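Local atomic coordinates of putative NADH dehydrogenase/NAD(P)H nitroreductase (Bacteroides thetaiotaomicron VPI-5482, PDB entry 3KWK), a protein that binds flavin mononucleotide and is probably an FMN-dependent oxidoreductase of the nitroreductase type. Residues A[133-138]-A[144-149]. Numbering follows the deposited sequence.
Sequences VVRKYT and ILPLCV
V134 packs on P146 and V149 through each of its outer carbons in turn. Its CB lies 4.0 Å from P146 CG; beyond it, V134 CG1 meets P146 CB at 3.8 Å. A chi1 of 172° sets CG1 anti to the backbone N and thereby turns V134 CG2 anti to the carbonyl carbon, where it touches CG2 of V149 at 3.7 Å. The V134 side chain points opposite to those of P146 and V149 as it passes them. P146 and V149 can face the helix together because L147 and C148, both opposite V87, form a classic beta bulge in strand 144-153, an inner strand of the antiparallel sheet of this nitroreductase fold. Helix 128-138 crosses that strand, with V134 also resting on I86 of the adjoining strand. The V149 side chain lies about 8 Å from the bound FMN. One residue on, R135 extends and then bends at chi3, bringing its end-on NH1 and NH2 to the same carbonyl: R135 NH1 and R135 NH2 each donate a hydrogen bond of 3.1 Å to I144 O, both bent, with N-H...O angles of 143° and 141°. Both approach from one face of the carbonyl plane. L145 CD2 sits at the guanidinium edge, 3.3 Å from R135 NH2. A leucine here, having no N-H groups in its side chain, would probably leave the I144 carbonyl short of hydrogen-bonding partners on this face.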
ATOM      1  N   VAL A 133      14.973   8.543  15.995  1.00  8.82           N
ATOM      2  CA  VAL A 133      15.452   9.732  15.268  1.00  8.78           C
ATOM      3  C   VAL A 133      14.280  10.596  14.859  1.00  7.97           C
ATOM      4  O   VAL A 133      14.270  11.802  15.118  1.00  8.38           O
ATOM      5  CB  VAL A 133      16.315   9.354  14.043  1.00 10.34           C
ATOM      6  CG1 VAL A 133      16.614  10.564  13.147  1.00  9.97           C
ATOM      7  CG2 VAL A 133      17.603   8.693  14.517  1.00 11.79           C
ATOM      8  N   VAL A 134      13.315   9.976  14.176  1.00  7.86           N
ATOM      9  CA  VAL A 134      12.173  10.683  13.651  1.00  7.28           C
ATOM     10  C   VAL A 134      11.372  11.269  14.794  1.00  9.02           C
ATOM     11  O   VAL A 134      10.967  12.417  14.733  1.00  9.36           O
ATOM     12  CB  VAL A 134      11.294   9.776  12.752  1.00 10.31           C
ATOM     13  CG1 VAL A 134       9.975  10.504  12.378  1.00 10.64           C
ATOM     14  CG2 VAL A 134      12.122   9.319  11.527  1.00  8.27           C
ATOM     15  N   ARG A 135      11.187  10.498  15.867  1.00  8.71           N
ATOM     16  CA  ARG A 135      10.439  10.984  17.043  1.00  9.80           C
ATOM     17  C   ARG A 135      11.083  12.226  17.628  1.00 10.29           C
ATOM     18  O   ARG A 135      10.415  13.210  17.959  1.00 10.88           O
ATOM     19  CB  ARG A 135      10.358   9.883  18.094  1.00 10.63           C
ATOM     20  CG  ARG A 135       9.676  10.309  19.392  1.00 14.17           C
ATOM     21  CD  ARG A 135       9.467   9.118  20.347  1.00 18.89           C
ATOM     22  NE  ARG A 135       8.968   7.899  19.630  1.00 15.52           N
ATOM     23  CZ  ARG A 135       7.739   7.763  19.110  1.00 15.20           C
ATOM     24  NH1 ARG A 135       6.818   8.686  19.255  1.00 21.23           N
ATOM     25  NH2 ARG A 135       7.410   6.651  18.496  1.00 21.09           N
ATOM     26  N   LYS A 136      12.415  12.231  17.689  1.00  9.72           N
ATOM     27  CA  LYS A 136      13.165  13.320  18.292  1.00 10.56           C
ATOM     28  C   LYS A 136      12.932  14.603  17.484  1.00 10.11           C
ATOM     29  O   LYS A 136      12.686  15.651  18.060  1.00 13.76           O
ATOM     30  CB  LYS A 136      14.662  12.948  18.405  1.00 11.97           C
ATOM     31  CG  LYS A 136      15.588  14.100  18.791  1.00 18.62           C
ATOM     32  CD  LYS A 136      17.067  13.793  18.543  1.00 21.19           C
ATOM     33  CE  LYS A 136      17.943  14.918  19.099  1.00 31.55           C
ATOM     34  NZ  LYS A 136      19.316  14.454  19.324  1.00 33.01           N
ATOM     35  N   TYR A 137      13.046  14.541  16.163  1.00  7.82           N
ATOM     36  CA  TYR A 137      13.049  15.735  15.337  1.00  9.44           C
ATOM     37  C   TYR A 137      11.653  16.252  15.035  1.00 10.42           C
ATOM     38  O   TYR A 137      11.461  17.449  14.772  1.00 14.18           O
ATOM     39  CB  TYR A 137      13.882  15.500  14.057  1.00  9.79           C
ATOM     40  CG  TYR A 137      15.339  15.530  14.396  1.00  8.97           C
ATOM     41  CD1 TYR A 137      15.953  16.730  14.740  1.00 13.24           C
ATOM     42  CD2 TYR A 137      16.064  14.378  14.498  1.00 10.19           C
ATOM     43  CE1 TYR A 137      17.292  16.766  15.131  1.00 15.15           C
ATOM     44  CE2 TYR A 137      17.427  14.399  14.882  1.00 14.36           C
ATOM     45  CZ  TYR A 137      18.008  15.595  15.199  1.00 15.47           C
ATOM     46  OH  TYR A 137      19.351  15.653  15.574  1.00 18.97           O
ATOM     47  N   THR A 138      10.663  15.383  15.121  1.00  8.74           N
ATOM     48  CA  THR A 138       9.276  15.795  14.841  1.00  7.87           C
ATOM     49  C   THR A 138       8.367  15.810  16.084  1.00  8.08           C
ATOM     50  O   THR A 138       7.194  16.124  15.964  1.00  9.58           O
ATOM     51  CB  THR A 138       8.637  15.008  13.685  1.00  7.99           C
ATOM     52  OG1 THR A 138       8.524  13.602  13.990  1.00  9.76           O
ATOM     53  CG2 THR A 138       9.440  15.233  12.430  1.00  9.54           C
ATOM     54  N   ILE A 144       2.384   7.571  18.695  1.00  6.63           N
ATOM     55  CA  ILE A 144       2.486   7.844  17.262  1.00  7.05           C
ATOM     56  C   ILE A 144       3.791   7.286  16.730  1.00  7.49           C
ATOM     57  O   ILE A 144       4.854   7.775  17.085  1.00  8.58           O
ATOM     58  CB  ILE A 144       2.369   9.347  16.960  1.00  7.52           C
ATOM     59  CG1 ILE A 144       1.092   9.957  17.535  1.00  6.82           C
ATOM     60  CG2 ILE A 144       2.408   9.632  15.435  1.00  9.06           C
ATOM     61  CD1 ILE A 144      -0.280   9.286  17.150  1.00  8.12           C
ATOM     62  N   LEU A 145       3.688   6.246  15.914  1.00  7.52           N
ATOM     63  CA  LEU A 145       4.851   5.508  15.453  1.00  6.78           C
ATOM     64  C   LEU A 145       5.136   5.805  13.993  1.00  6.02           C
ATOM     65  O   LEU A 145       4.249   5.667  13.159  1.00  5.55           O
ATOM     66  CB  LEU A 145       4.632   4.001  15.656  1.00  6.78           C
ATOM     67  CG  LEU A 145       4.265   3.600  17.077  1.00  7.13           C
ATOM     68  CD1 LEU A 145       4.173   2.072  17.153  1.00  6.83           C
ATOM     69  CD2 LEU A 145       5.225   4.155  18.157  1.00  7.93           C
ATOM     70  N   PRO A 146       6.393   6.115  13.656  1.00  5.88           N
ATOM     71  CA  PRO A 146       6.680   6.450  12.245  1.00  7.44           C
ATOM     72  C   PRO A 146       6.934   5.211  11.394  1.00  5.96           C
ATOM     73  O   PRO A 146       7.794   4.416  11.748  1.00  8.66           O
ATOM     74  CB  PRO A 146       7.951   7.321  12.347  1.00  7.00           C
ATOM     75  CG  PRO A 146       8.624   6.885  13.578  1.00  8.28           C
ATOM     76  CD  PRO A 146       7.544   6.409  14.528  1.00  7.03           C
ATOM     77  N   LEU A 147       6.162   5.042  10.316  1.00  6.36           N
ATOM     78  CA  LEU A 147       6.374   3.968   9.388  1.00  6.27           C
ATOM     79  C   LEU A 147       7.548   4.273   8.462  1.00  5.73           C
ATOM     80  O   LEU A 147       8.458   3.473   8.356  1.00  6.18           O
ATOM     81  CB  LEU A 147       5.132   3.660   8.545  1.00  5.56           C
ATOM     82  CG  LEU A 147       5.336   2.612   7.467  1.00  8.64           C
ATOM     83  CD1 LEU A 147       5.545   1.271   8.109  1.00  9.58           C
ATOM     84  CD2 LEU A 147       4.113   2.561   6.506  1.00  8.99           C
ATOM     85  N   CYS A 148       7.530   5.433   7.821  1.00  6.92           N
ATOM     86  CA  CYS A 148       8.512   5.717   6.795  1.00  4.87           C
ATOM     87  C   CYS A 148       8.624   7.223   6.611  1.00  5.80           C
ATOM     88  O   CYS A 148       7.676   7.996   6.920  1.00  7.80           O
ATOM     89  CB  CYS A 148       8.165   4.971   5.486  1.00  5.27           C
ATOM     90  SG  CYS A 148       6.582   5.467   4.772  1.00  8.21           S
ATOM     91  N   VAL A 149       9.781   7.597   6.071  1.00  6.31           N
ATOM     92  CA  VAL A 149      10.092   8.946   5.697  1.00  5.99           C
ATOM     93  C   VAL A 149      10.144   8.962   4.178  1.00  7.64           C
ATOM     94  O   VAL A 149      10.906   8.201   3.556  1.00  7.20           O
ATOM     95  CB  VAL A 149      11.447   9.412   6.284  1.00  7.14           C
ATOM     96  CG1 VAL A 149      11.743  10.822   5.801  1.00  8.00           C
ATOM     97  CG2 VAL A 149      11.443   9.382   7.849  1.00  8.42           C
TER